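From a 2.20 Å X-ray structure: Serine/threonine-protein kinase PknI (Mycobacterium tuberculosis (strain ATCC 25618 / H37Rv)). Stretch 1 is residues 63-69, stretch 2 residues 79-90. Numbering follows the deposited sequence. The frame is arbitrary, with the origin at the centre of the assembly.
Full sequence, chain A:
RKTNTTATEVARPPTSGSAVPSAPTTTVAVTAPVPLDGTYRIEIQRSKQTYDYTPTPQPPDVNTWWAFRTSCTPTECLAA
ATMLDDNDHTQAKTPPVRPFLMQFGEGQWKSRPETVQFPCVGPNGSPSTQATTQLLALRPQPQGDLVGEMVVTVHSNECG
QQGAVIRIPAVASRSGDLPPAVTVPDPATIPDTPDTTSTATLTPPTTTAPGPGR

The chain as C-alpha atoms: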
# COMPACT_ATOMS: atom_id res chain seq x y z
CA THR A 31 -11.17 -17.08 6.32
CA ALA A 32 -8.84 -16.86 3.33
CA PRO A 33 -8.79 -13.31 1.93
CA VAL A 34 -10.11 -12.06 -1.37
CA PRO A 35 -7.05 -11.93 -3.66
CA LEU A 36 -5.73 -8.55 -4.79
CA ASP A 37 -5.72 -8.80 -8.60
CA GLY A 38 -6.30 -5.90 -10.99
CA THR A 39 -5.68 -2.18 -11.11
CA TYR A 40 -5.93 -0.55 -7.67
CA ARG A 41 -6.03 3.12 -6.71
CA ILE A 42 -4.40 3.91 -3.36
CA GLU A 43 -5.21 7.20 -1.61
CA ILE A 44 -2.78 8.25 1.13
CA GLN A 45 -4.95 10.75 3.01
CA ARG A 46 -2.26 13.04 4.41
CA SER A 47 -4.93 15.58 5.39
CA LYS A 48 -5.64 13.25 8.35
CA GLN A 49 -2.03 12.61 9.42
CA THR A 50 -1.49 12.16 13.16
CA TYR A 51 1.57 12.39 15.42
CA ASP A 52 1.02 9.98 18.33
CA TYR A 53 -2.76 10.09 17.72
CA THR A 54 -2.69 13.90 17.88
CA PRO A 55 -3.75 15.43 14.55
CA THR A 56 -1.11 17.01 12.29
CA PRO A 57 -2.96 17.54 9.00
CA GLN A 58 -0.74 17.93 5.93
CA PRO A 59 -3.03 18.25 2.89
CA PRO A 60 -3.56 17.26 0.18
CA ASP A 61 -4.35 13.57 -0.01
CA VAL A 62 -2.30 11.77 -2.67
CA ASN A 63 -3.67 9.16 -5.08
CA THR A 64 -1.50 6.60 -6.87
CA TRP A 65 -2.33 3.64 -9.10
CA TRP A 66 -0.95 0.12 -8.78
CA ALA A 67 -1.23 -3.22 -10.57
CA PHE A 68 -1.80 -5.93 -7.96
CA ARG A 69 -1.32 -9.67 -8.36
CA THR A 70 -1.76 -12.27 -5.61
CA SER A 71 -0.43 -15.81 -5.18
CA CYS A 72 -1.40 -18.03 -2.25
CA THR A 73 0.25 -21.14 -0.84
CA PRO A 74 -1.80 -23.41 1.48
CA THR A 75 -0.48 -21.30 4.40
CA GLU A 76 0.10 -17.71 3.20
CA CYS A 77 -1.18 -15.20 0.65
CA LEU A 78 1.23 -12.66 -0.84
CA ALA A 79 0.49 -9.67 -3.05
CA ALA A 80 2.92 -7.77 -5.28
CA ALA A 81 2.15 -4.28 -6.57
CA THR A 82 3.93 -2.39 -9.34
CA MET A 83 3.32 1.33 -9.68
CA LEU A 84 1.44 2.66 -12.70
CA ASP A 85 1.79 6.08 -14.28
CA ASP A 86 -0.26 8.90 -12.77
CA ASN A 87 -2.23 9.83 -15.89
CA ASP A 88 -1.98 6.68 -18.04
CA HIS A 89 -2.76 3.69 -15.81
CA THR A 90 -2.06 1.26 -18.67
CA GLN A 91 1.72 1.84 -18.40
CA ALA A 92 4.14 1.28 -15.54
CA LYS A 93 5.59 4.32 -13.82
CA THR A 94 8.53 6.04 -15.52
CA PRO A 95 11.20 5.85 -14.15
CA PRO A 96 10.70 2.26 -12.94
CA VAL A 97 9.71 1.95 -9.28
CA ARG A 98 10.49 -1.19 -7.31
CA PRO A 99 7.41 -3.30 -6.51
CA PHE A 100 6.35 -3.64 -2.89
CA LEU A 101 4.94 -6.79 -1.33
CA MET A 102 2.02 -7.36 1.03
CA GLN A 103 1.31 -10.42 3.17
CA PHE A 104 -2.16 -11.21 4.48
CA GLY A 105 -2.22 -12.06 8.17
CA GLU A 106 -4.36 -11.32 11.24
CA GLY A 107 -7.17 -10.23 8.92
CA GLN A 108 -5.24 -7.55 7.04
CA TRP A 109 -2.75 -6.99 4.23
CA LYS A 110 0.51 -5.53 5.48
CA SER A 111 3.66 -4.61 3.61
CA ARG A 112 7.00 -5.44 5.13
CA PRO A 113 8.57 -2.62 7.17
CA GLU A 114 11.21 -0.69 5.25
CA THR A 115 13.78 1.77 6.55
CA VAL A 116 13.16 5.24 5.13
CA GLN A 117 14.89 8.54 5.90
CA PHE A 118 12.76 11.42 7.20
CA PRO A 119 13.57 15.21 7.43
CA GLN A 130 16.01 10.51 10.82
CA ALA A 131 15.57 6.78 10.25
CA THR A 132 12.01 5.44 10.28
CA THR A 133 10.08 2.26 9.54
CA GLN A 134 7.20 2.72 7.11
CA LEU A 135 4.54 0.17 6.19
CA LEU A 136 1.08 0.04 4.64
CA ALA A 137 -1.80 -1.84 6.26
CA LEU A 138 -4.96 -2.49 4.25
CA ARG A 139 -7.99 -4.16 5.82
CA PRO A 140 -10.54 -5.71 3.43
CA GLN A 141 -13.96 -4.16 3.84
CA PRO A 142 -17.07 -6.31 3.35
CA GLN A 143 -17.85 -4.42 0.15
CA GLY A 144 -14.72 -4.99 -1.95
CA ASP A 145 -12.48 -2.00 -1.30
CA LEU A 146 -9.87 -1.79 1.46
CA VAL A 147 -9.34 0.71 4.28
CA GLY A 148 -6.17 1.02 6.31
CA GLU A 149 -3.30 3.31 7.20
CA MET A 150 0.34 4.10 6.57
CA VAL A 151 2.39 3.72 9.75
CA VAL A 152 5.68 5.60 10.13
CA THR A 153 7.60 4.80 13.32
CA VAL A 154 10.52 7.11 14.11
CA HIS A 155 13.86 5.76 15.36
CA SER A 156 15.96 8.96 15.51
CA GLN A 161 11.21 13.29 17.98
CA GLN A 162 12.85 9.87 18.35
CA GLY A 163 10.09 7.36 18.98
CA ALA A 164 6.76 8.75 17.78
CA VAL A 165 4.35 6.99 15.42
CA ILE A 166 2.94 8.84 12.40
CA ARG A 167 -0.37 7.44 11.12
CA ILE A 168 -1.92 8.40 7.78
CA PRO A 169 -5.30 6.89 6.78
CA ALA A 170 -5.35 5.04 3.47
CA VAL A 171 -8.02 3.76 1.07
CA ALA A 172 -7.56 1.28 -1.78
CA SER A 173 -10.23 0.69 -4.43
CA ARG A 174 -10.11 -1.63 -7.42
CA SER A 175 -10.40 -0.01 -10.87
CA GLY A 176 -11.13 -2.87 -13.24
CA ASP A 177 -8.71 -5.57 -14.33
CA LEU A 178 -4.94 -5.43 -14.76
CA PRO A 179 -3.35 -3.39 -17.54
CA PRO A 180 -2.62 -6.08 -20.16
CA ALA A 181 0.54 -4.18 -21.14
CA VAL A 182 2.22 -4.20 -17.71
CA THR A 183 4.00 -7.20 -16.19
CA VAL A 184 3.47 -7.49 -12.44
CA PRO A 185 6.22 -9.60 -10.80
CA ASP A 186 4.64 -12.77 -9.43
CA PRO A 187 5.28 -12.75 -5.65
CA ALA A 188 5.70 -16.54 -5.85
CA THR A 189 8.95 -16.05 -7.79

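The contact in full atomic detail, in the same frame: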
# COMPACT_ATOMS: atom_id res chain seq x y z
N ASN A 63 -3.22 10.38 -4.43
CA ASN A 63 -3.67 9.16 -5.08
C ASN A 63 -2.59 8.62 -6.00
O ASN A 63 -1.93 9.38 -6.71
CB ASN A 63 -4.95 9.41 -5.89
CG ASN A 63 -6.12 9.81 -5.03
OD1 ASN A 63 -6.91 8.97 -4.60
ND2 ASN A 63 -6.25 11.11 -4.78
N THR A 64 -2.41 7.30 -5.97
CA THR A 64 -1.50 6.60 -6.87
C THR A 64 -2.19 5.33 -7.35
O THR A 64 -3.11 4.82 -6.71
CB THR A 64 -0.17 6.26 -6.19
OG1 THR A 64 -0.41 5.54 -4.98
CG2 THR A 64 0.62 7.53 -5.88
N TRP A 65 -1.73 4.81 -8.48
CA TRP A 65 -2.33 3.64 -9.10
C TRP A 65 -1.32 2.50 -9.18
O TRP A 65 -0.14 2.72 -9.47
CB TRP A 65 -2.88 3.97 -10.49
CG TRP A 65 -4.20 4.67 -10.42
CD1 TRP A 65 -5.43 4.10 -10.56
CD2 TRP A 65 -4.42 6.06 -10.16
NE1 TRP A 65 -6.41 5.06 -10.42
CE2 TRP A 65 -5.81 6.27 -10.17
CE3 TRP A 65 -3.57 7.15 -9.93
CZ2 TRP A 65 -6.38 7.52 -9.96
CZ3 TRP A 65 -4.14 8.40 -9.72
CH2 TRP A 65 -5.53 8.57 -9.74
N TRP A 66 -1.80 1.29 -8.91
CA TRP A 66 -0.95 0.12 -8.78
C TRP A 66 -1.61 -1.06 -9.47
O TRP A 66 -2.84 -1.16 -9.54
CB TRP A 66 -0.68 -0.22 -7.31
CG TRP A 66 -0.07 0.91 -6.54
CD1 TRP A 66 -0.71 2.00 -6.02
CD2 TRP A 66 1.31 1.06 -6.19
NE1 TRP A 66 0.19 2.82 -5.38
CE2 TRP A 66 1.44 2.26 -5.47
CE3 TRP A 66 2.46 0.29 -6.42
CZ2 TRP A 66 2.66 2.72 -4.98
CZ3 TRP A 66 3.67 0.74 -5.93
CH2 TRP A 66 3.76 1.94 -5.22
N ALA A 67 -0.78 -1.96 -9.99
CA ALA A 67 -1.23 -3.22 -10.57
C ALA A 67 -0.90 -4.33 -9.58
O ALA A 67 0.27 -4.65 -9.36
CB ALA A 67 -0.56 -3.46 -11.93
N PHE A 68 -1.94 -4.91 -8.99
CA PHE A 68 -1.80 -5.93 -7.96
C PHE A 68 -1.95 -7.32 -8.56
O PHE A 68 -2.80 -7.54 -9.43
CB PHE A 68 -2.83 -5.74 -6.85
CG PHE A 68 -2.38 -4.84 -5.73
CD1 PHE A 68 -1.94 -5.37 -4.53
CD2 PHE A 68 -2.41 -3.46 -5.87
CE1 PHE A 68 -1.53 -4.55 -3.49
CE2 PHE A 68 -2.00 -2.63 -4.84
CZ PHE A 68 -1.56 -3.18 -3.65
N ARG A 69 -1.14 -8.26 -8.08
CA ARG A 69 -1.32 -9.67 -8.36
C ARG A 69 -1.05 -10.45 -7.07
O ARG A 69 -0.18 -10.07 -6.28
CB ARG A 69 -0.42 -10.16 -9.50
CG ARG A 69 0.95 -10.62 -9.07
CD ARG A 69 1.93 -10.72 -10.24
NE ARG A 69 1.74 -11.92 -11.05
CZ ARG A 69 1.58 -11.90 -12.37
NH1 ARG A 69 1.58 -10.75 -13.03
NH2 ARG A 69 1.42 -13.04 -13.03
N ALA A 79 0.92 -10.56 -1.99
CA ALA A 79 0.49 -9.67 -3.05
C ALA A 79 1.66 -8.78 -3.44
O ALA A 79 2.34 -8.22 -2.57
CB ALA A 79 -0.71 -8.82 -2.62
N ALA A 80 1.90 -8.66 -4.74
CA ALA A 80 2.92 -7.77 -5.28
C ALA A 80 2.24 -6.66 -6.06
O ALA A 80 1.26 -6.90 -6.78
CB ALA A 80 3.89 -8.53 -6.17
N ALA A 81 2.75 -5.44 -5.92
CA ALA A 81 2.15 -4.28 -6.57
C ALA A 81 3.23 -3.48 -7.27
O ALA A 81 4.22 -3.08 -6.64
CB ALA A 81 1.41 -3.40 -5.55
N THR A 82 3.04 -3.24 -8.57
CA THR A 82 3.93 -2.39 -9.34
C THR A 82 3.21 -1.09 -9.66
O THR A 82 2.02 -1.10 -9.98
CB THR A 82 4.42 -3.09 -10.62
OG1 THR A 82 5.25 -2.18 -11.37
CG2 THR A 82 3.25 -3.55 -11.48
N MET A 83 3.93 0.02 -9.55
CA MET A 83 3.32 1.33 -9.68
C MET A 83 3.03 1.66 -11.14
O MET A 83 3.86 1.42 -12.02
CB MET A 83 4.22 2.40 -9.07
CG MET A 83 3.53 3.73 -8.83
SD MET A 83 4.60 4.90 -7.97
CE MET A 83 3.47 6.26 -7.69
N LEU A 84 1.85 2.21 -11.38
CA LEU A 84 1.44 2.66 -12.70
C LEU A 84 1.65 4.17 -12.82
O LEU A 84 1.86 4.87 -11.83
CB LEU A 84 -0.02 2.29 -12.96
CG LEU A 84 -0.38 0.81 -12.80
CD1 LEU A 84 -1.88 0.61 -12.95
CD2 LEU A 84 0.38 -0.06 -13.80
N ASP A 85 1.60 4.66 -14.05
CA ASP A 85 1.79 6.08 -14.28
C ASP A 85 0.56 6.86 -13.80
O ASP A 85 -0.55 6.34 -13.76
CB ASP A 85 2.07 6.36 -15.75
CG ASP A 85 2.73 7.70 -15.98
OD1 ASP A 85 2.07 8.74 -15.74
OD2 ASP A 85 3.91 7.72 -16.38
N ASP A 86 0.79 8.12 -13.42
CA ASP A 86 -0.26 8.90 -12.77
C ASP A 86 -1.43 9.16 -13.71
O ASP A 86 -2.60 9.03 -13.31
CB ASP A 86 0.31 10.22 -12.26
CG ASP A 86 1.19 10.04 -11.04
OD1 ASP A 86 1.01 9.03 -10.32
OD2 ASP A 86 2.05 10.91 -10.79
N ASN A 87 -1.16 9.52 -14.96
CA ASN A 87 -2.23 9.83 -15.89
C ASN A 87 -2.67 8.61 -16.69
O ASN A 87 -3.87 8.34 -16.82
CB ASN A 87 -1.80 10.96 -16.84
CG ASN A 87 -1.33 12.19 -16.09
OD1 ASN A 87 -2.13 13.04 -15.69
ND2 ASN A 87 -0.02 12.30 -15.90
N ASP A 88 -1.71 7.86 -17.23
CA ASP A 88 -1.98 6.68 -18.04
C ASP A 88 -1.75 5.45 -17.17
O ASP A 88 -0.60 5.03 -16.96
CB ASP A 88 -1.12 6.67 -19.29
CG ASP A 88 -1.23 5.38 -20.06
OD1 ASP A 88 -2.37 4.92 -20.29
OD2 ASP A 88 -0.18 4.82 -20.45
N HIS A 89 -2.83 4.85 -16.68
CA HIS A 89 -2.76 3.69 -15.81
C HIS A 89 -2.60 2.38 -16.58
O HIS A 89 -2.69 1.31 -15.97
CB HIS A 89 -4.01 3.63 -14.93
CG HIS A 89 -4.33 4.92 -14.24
ND1 HIS A 89 -5.61 5.33 -13.98
CD2 HIS A 89 -3.51 5.89 -13.76
CE1 HIS A 89 -5.58 6.51 -13.37
NE2 HIS A 89 -4.32 6.86 -13.23
N THR A 90 -2.37 2.45 -17.89
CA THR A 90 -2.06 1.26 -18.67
C THR A 90 -0.56 1.03 -18.81
O THR A 90 -0.16 0.00 -19.37
CB THR A 90 -2.69 1.37 -20.07
OG1 THR A 90 -2.14 2.50 -20.76
CG2 THR A 90 -4.20 1.52 -19.97
O HOH W 1 0.58 6.07 -9.79

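What happens where stretch 1 enters the contact? Asn63 takes no part, but Thr64 does: its CG2 methyl meets the terminal methyl of Met83, CE, at 3.6 Å. The hydroxyl on the other branch stays within its own strand, where Trp66 NE1 donates a hydrogen bond to Thr64 OG1 at 2.8 Å and so steadies the indole. Threonine suits this place because it offers a methyl to the partner and an acceptor to its neighbour.

How does Trp65 engage Leu84 and the residues after it? Its backbone O accepts a hydrogen bond from Leu84 N at 2.8 Å, nearly straight at 169°. Its N is bound through a water, 2.9 Å from Trp65 N to the water O, and that water O also lies 2.7 Å from Leu84 O and 3.0 Å from Asp86 OD1, filling the gap where the chains diverge. The side chain points toward the other stretch, and its five-membered ring stacks face to face on the His89 ring, with centroids 3.5 Å apart and planes at 17°. The histidine is tethered from within its own stretch, since His89 NE2 donates to Asp86 O at 2.8 Å. Two flat rings can cover each other closely, and here they add a contact at His89, where no backbone hydrogen bond joins the two stretches.

What do Trp66 and Ala67 find on the neighbouring strand? Trp66 pairs with Met83 in antiparallel, non-hydrogen-bonded register, their CA atoms 4.5 Å apart and their side chains on the same face of the sheet. Met83 CB sits over the six-membered ring of Trp66, 3.9 Å from its centroid. Ala81 O lies at the ring's edge, 3.8 Å from Trp66 CE3, and Ala81 CB is 3.9 Å from Trp66 CE3. Ala67 N donates a hydrogen bond to Thr82 O at 2.9 Å, and Thr82 N returns one to Ala67 O at 3.2 Å. On this other face Ala67 is buried, its CB 3.8 Å from Thr82 CG2 and 4.0 Å from Leu84 CD2.

How do Phe68 and Arg69 complete the contact? Phe68, back on the face of Trp66, pairs with Ala81, again with CA atoms 4.5 Å apart, and lays its ring over Ala81 CB, 3.5 Å from the ring centroid; the small methyl allows this close approach. Ala79 CB lies at the ring's edge, 4.1 Å from Phe68 CD1. Arg69 repeats the pattern of Ala67, with hydrogen bonds from Arg69 N to Ala80 O at 3.0 Å and from Ala80 N to Arg69 O at 2.9 Å. In all, 774 Å² is buried between the stretches.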